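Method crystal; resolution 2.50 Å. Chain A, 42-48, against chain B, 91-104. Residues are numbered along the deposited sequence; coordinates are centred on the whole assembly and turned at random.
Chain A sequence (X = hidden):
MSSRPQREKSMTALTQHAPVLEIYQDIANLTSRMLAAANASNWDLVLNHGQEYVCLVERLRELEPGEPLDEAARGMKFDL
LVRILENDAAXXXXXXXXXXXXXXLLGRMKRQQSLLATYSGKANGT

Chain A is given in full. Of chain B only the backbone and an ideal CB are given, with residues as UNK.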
# COMPACT_ATOMS: atom_id res chain seq x y z
N ASN A 42 -14.62 5.70 -7.42
CA ASN A 42 -14.49 7.13 -7.18
C ASN A 42 -13.01 7.34 -7.02
O ASN A 42 -12.44 7.36 -5.93
CB ASN A 42 -15.30 7.59 -5.96
CG ASN A 42 -15.49 9.08 -5.92
OD1 ASN A 42 -14.58 9.85 -6.32
ND2 ASN A 42 -16.66 9.54 -5.43
N TRP A 43 -12.39 7.44 -8.17
CA TRP A 43 -10.94 7.53 -8.24
C TRP A 43 -10.46 8.79 -7.58
O TRP A 43 -9.50 8.74 -6.84
CB TRP A 43 -10.50 7.39 -9.70
CG TRP A 43 -11.20 6.21 -10.33
CD1 TRP A 43 -12.03 6.22 -11.42
CD2 TRP A 43 -11.16 4.85 -9.87
NE1 TRP A 43 -12.48 4.95 -11.68
CE2 TRP A 43 -11.97 4.10 -10.74
CE3 TRP A 43 -10.53 4.22 -8.82
CZ2 TRP A 43 -12.14 2.74 -10.61
CZ3 TRP A 43 -10.73 2.87 -8.66
CH2 TRP A 43 -11.53 2.14 -9.57
N ASP A 44 -11.20 9.87 -7.73
CA ASP A 44 -10.80 11.19 -7.20
C ASP A 44 -10.89 11.28 -5.68
O ASP A 44 -10.09 11.98 -5.05
CB ASP A 44 -11.62 12.32 -7.86
CG ASP A 44 -11.05 12.75 -9.20
OD1 ASP A 44 -9.82 12.56 -9.41
OD2 ASP A 44 -11.81 13.25 -10.06
N LEU A 45 -11.82 10.55 -5.10
CA LEU A 45 -11.90 10.41 -3.67
C LEU A 45 -10.73 9.59 -3.19
O LEU A 45 -10.01 9.98 -2.24
CB LEU A 45 -13.25 9.77 -3.25
CG LEU A 45 -13.47 9.53 -1.77
CD1 LEU A 45 -13.08 10.75 -0.88
CD2 LEU A 45 -14.91 9.08 -1.57
N VAL A 46 -10.45 8.47 -3.86
CA VAL A 46 -9.33 7.63 -3.45
C VAL A 46 -8.09 8.50 -3.37
O VAL A 46 -7.37 8.45 -2.36
CB VAL A 46 -9.08 6.47 -4.43
CG1 VAL A 46 -7.77 5.80 -4.12
CG2 VAL A 46 -10.24 5.47 -4.39
N LEU A 47 -7.85 9.30 -4.42
CA LEU A 47 -6.71 10.23 -4.45
C LEU A 47 -6.78 11.27 -3.34
O LEU A 47 -5.78 11.65 -2.77
CB LEU A 47 -6.68 11.00 -5.76
CG LEU A 47 -5.80 10.48 -6.88
CD1 LEU A 47 -5.86 11.49 -8.03
CD2 LEU A 47 -4.36 10.17 -6.42
N ASN A 48 -7.98 11.77 -3.07
CA ASN A 48 -8.12 12.76 -2.03
C ASN A 48 -7.75 12.18 -0.66
O ASN A 48 -7.14 12.85 0.14
CB ASN A 48 -9.50 13.35 -2.00
CG ASN A 48 -9.69 14.23 -0.82
OD1 ASN A 48 -9.23 15.36 -0.79
ND2 ASN A 48 -10.34 13.69 0.20
N UNK B 91 2.32 4.63 -6.91
CA UNK B 91 1.59 4.01 -8.02
C UNK B 91 0.16 4.57 -8.14
O UNK B 91 -0.26 4.94 -9.23
CB UNK B 91 1.54 2.49 -7.83
N UNK B 92 -0.59 4.69 -7.03
CA UNK B 92 -1.93 5.27 -7.08
C UNK B 92 -1.87 6.67 -7.68
O UNK B 92 -2.69 7.01 -8.51
CB UNK B 92 -2.56 5.31 -5.68
N UNK B 93 -0.92 7.48 -7.24
CA UNK B 93 -0.75 8.84 -7.75
C UNK B 93 -0.45 8.95 -9.25
O UNK B 93 -0.84 9.91 -9.87
CB UNK B 93 0.38 9.52 -6.97
N UNK B 94 0.23 7.96 -9.82
CA UNK B 94 0.40 7.86 -11.27
C UNK B 94 -0.88 7.35 -11.91
O UNK B 94 -1.39 7.98 -12.81
CB UNK B 94 1.57 6.94 -11.62
N UNK B 95 -1.40 6.22 -11.45
CA UNK B 95 -2.49 5.49 -12.13
C UNK B 95 -3.84 6.19 -12.12
O UNK B 95 -4.55 6.19 -13.14
CB UNK B 95 -2.66 4.11 -11.48
N UNK B 96 -4.20 6.78 -10.98
CA UNK B 96 -5.58 7.24 -10.77
C UNK B 96 -6.00 8.50 -11.51
O UNK B 96 -7.16 8.61 -11.94
CB UNK B 96 -5.80 7.48 -9.27
N UNK B 97 -5.09 9.49 -11.65
CA UNK B 97 -5.56 10.62 -12.47
C UNK B 97 -5.80 10.18 -13.92
O UNK B 97 -6.74 10.67 -14.55
CB UNK B 97 -4.55 11.77 -12.43
N UNK B 98 -5.00 9.26 -14.44
CA UNK B 98 -5.23 8.75 -15.81
C UNK B 98 -6.57 8.05 -15.89
O UNK B 98 -7.34 8.28 -16.81
CB UNK B 98 -4.12 7.79 -16.24
N UNK B 99 -6.86 7.24 -14.88
CA UNK B 99 -8.12 6.52 -14.82
C UNK B 99 -9.32 7.48 -14.61
O UNK B 99 -10.36 7.31 -15.23
CB UNK B 99 -8.07 5.48 -13.70
N UNK B 100 -9.17 8.48 -13.74
CA UNK B 100 -10.26 9.40 -13.53
C UNK B 100 -10.64 10.03 -14.86
O UNK B 100 -11.80 10.09 -15.20
CB UNK B 100 -9.89 10.47 -12.50
N UNK B 101 -9.66 10.42 -15.65
CA UNK B 101 -9.97 11.20 -16.84
C UNK B 101 -10.39 10.33 -18.04
O UNK B 101 -11.21 10.75 -18.85
CB UNK B 101 -8.76 12.05 -17.22
N UNK B 102 -9.90 9.10 -18.11
CA UNK B 102 -10.42 8.12 -19.10
C UNK B 102 -11.84 7.58 -18.82
O UNK B 102 -12.60 7.42 -19.78
CB UNK B 102 -9.46 6.93 -19.17
N UNK B 103 -12.23 7.30 -17.57
CA UNK B 103 -13.64 6.86 -17.27
C UNK B 103 -14.63 7.95 -17.59
O UNK B 103 -15.77 7.68 -17.97
CB UNK B 103 -13.79 6.46 -15.80
N UNK B 104 -14.20 9.19 -17.37
CA UNK B 104 -15.00 10.38 -17.60
C UNK B 104 -15.30 10.57 -19.09
O UNK B 104 -16.40 10.99 -19.48
CB UNK B 104 -14.28 11.61 -17.04

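Chain A offers the first turns of a helix, Trp43(A) to Asn48(A), with Asn42(A) capping it: Asn42(A) OD1 accepts from Leu45(A) N at 3.1 Å. The chain B helix runs roughly antiparallel to it, at 154° and 9.3 Å between axes. Trp43(A), Val46(A) and Leu47(A) present an almost wholly apolar surface, so shape should decide more than hydrogen bonding.

Position 91 has nothing of chain A within reach of its CB, so this contact leaves it free among helix formers; it is Val91(B).

At position 92 CA-to-CB points toward chain A, but the nearest atom to the ideal CB is Leu47(A) CD2, at 5.2 Å. That gap suits a long side chain, aliphatic or with an aliphatic stem. Arg92(B) lays its CD 4.2 Å from Val46(A) CG1, and NH1 finds a hydrogen bond elsewhere in the structure.

Position 93 points sideways, its ideal CB 4.8 Å from Leu47(A) CD2. Chain A offers a methyl here and no donor, so a small or medium side chain, polar or not, could fit. Asp93(B), with chi1 m, brings OD1 to 3.2 Å from Leu47(A) CD2, a close packing contact without a hydrogen bond.

Position 94 points away and 95 is out of reach, so chain A does not choose between residues there; they are Leu94(B) and Ala95(B).

Position 96 is more demanding. CA-to-CB points toward chain A, the ideal CB lies 3.8 Å from Leu47(A) CG, and Trp43(A) and Val46(A) lie farther out. A branched aliphatic or methionine would suit. Leu96(B), m,t, sets CD1 3.3 Å from Val46(A) CG1 and CD2 4.1 Å from Trp43(A) CE3, while its CB packs 3.9 Å from Leu47(A) CG.

At position 97 the backbone N makes no bond to the preceding turn and the helix kinks; with phi at -66°, proline is a natural candidate, though other compact residues are possible. Pro97(B) places CG 4.0 Å from Leu47(A) CD1. Position 98, out of reach, is Gln98(B).

Position 99 points toward the indole, with its ideal CB 4.6 Å from Trp43(A) CD1. An aliphatic chain long enough to cover the ring is the clear choice, leucine or methionine among them. Leu99(B), t,p, lays CD2 over one face, 3.8 Å from the centroid of the six-membered ring of Trp43(A), in a CH-pi contact.

Position 100 is close quarters: its CA is 5.7 Å from Trp43(A) CA, and the ideal CB is 3.7 Å from Asp44(A) OD1. Small residues such as alanine, serine or glycine suit. Ala100(B) packs CB 4.2 Å from Trp43(A) CB.

Position 101 points away and 102 is out of reach: Arg101(B) and Leu102(B).

Position 103 points toward chain A, its ideal CB 4.6 Å from Trp43(A) NE1. A small polar or apolar residue would fit. Ser103(B) donates OG to Leu99(B) O at a very short 2.5 Å, and its OG stays 3.7 Å from Trp43(A) NE1. With 96, 99 and 100 it completes the hole that receives the indole.

Position 104, beyond reach, is Asp104(B).

Chain B, residues 91-104: VRDLALPQLARLSD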
# COMPACT_ATOMS: atom_id res chain seq x y z
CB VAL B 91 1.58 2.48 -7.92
CG1 VAL B 91 0.76 1.85 -9.10
CG2 VAL B 91 3.04 1.91 -7.89
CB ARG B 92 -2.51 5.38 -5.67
CG ARG B 92 -2.96 4.05 -5.06
CD ARG B 92 -3.87 4.28 -3.85
NE ARG B 92 -3.20 4.96 -2.74
CZ ARG B 92 -2.57 4.36 -1.73
NH1 ARG B 92 -2.50 3.06 -1.67
NH2 ARG B 92 -1.98 5.07 -0.78
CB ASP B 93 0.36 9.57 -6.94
CG ASP B 93 -0.10 9.89 -5.51
OD1 ASP B 93 -1.35 9.99 -5.29
OD2 ASP B 93 0.75 10.05 -4.61
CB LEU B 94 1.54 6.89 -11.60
CG LEU B 94 2.92 7.42 -11.20
CD1 LEU B 94 4.01 6.36 -11.24
CD2 LEU B 94 3.29 8.65 -12.13
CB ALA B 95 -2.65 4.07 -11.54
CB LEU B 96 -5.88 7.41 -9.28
CG LEU B 96 -5.79 6.12 -8.44
CD1 LEU B 96 -6.32 6.34 -7.05
CD2 LEU B 96 -6.56 5.06 -9.15
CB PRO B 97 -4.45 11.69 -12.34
CG PRO B 97 -3.50 11.21 -11.23
CD PRO B 97 -3.69 9.67 -11.21
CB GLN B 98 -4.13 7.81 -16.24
CG GLN B 98 -2.73 8.45 -16.20
CD GLN B 98 -1.73 7.78 -17.17
OE1 GLN B 98 -1.92 6.63 -17.59
NE2 GLN B 98 -0.67 8.52 -17.56
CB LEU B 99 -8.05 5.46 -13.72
CG LEU B 99 -9.20 4.47 -13.51
CD1 LEU B 99 -9.75 3.99 -14.89
CD2 LEU B 99 -8.83 3.27 -12.52
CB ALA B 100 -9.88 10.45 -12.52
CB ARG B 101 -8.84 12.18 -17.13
CG ARG B 101 -7.97 11.78 -18.24
CD ARG B 101 -6.59 12.31 -18.22
NE ARG B 101 -6.16 13.19 -17.12
CZ ARG B 101 -4.96 13.08 -16.51
NH1 ARG B 101 -4.09 12.13 -16.85
NH2 ARG B 101 -4.61 13.90 -15.54
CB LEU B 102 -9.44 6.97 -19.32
CG LEU B 102 -7.96 7.33 -19.66
CD1 LEU B 102 -7.12 6.08 -20.01
CD2 LEU B 102 -7.88 8.41 -20.78
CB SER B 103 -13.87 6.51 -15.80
OG SER B 103 -12.69 6.45 -15.05
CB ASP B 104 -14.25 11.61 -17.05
CG ASP B 104 -15.13 12.86 -17.03
OD1 ASP B 104 -14.80 13.88 -17.68
OD2 ASP B 104 -16.17 12.79 -16.37
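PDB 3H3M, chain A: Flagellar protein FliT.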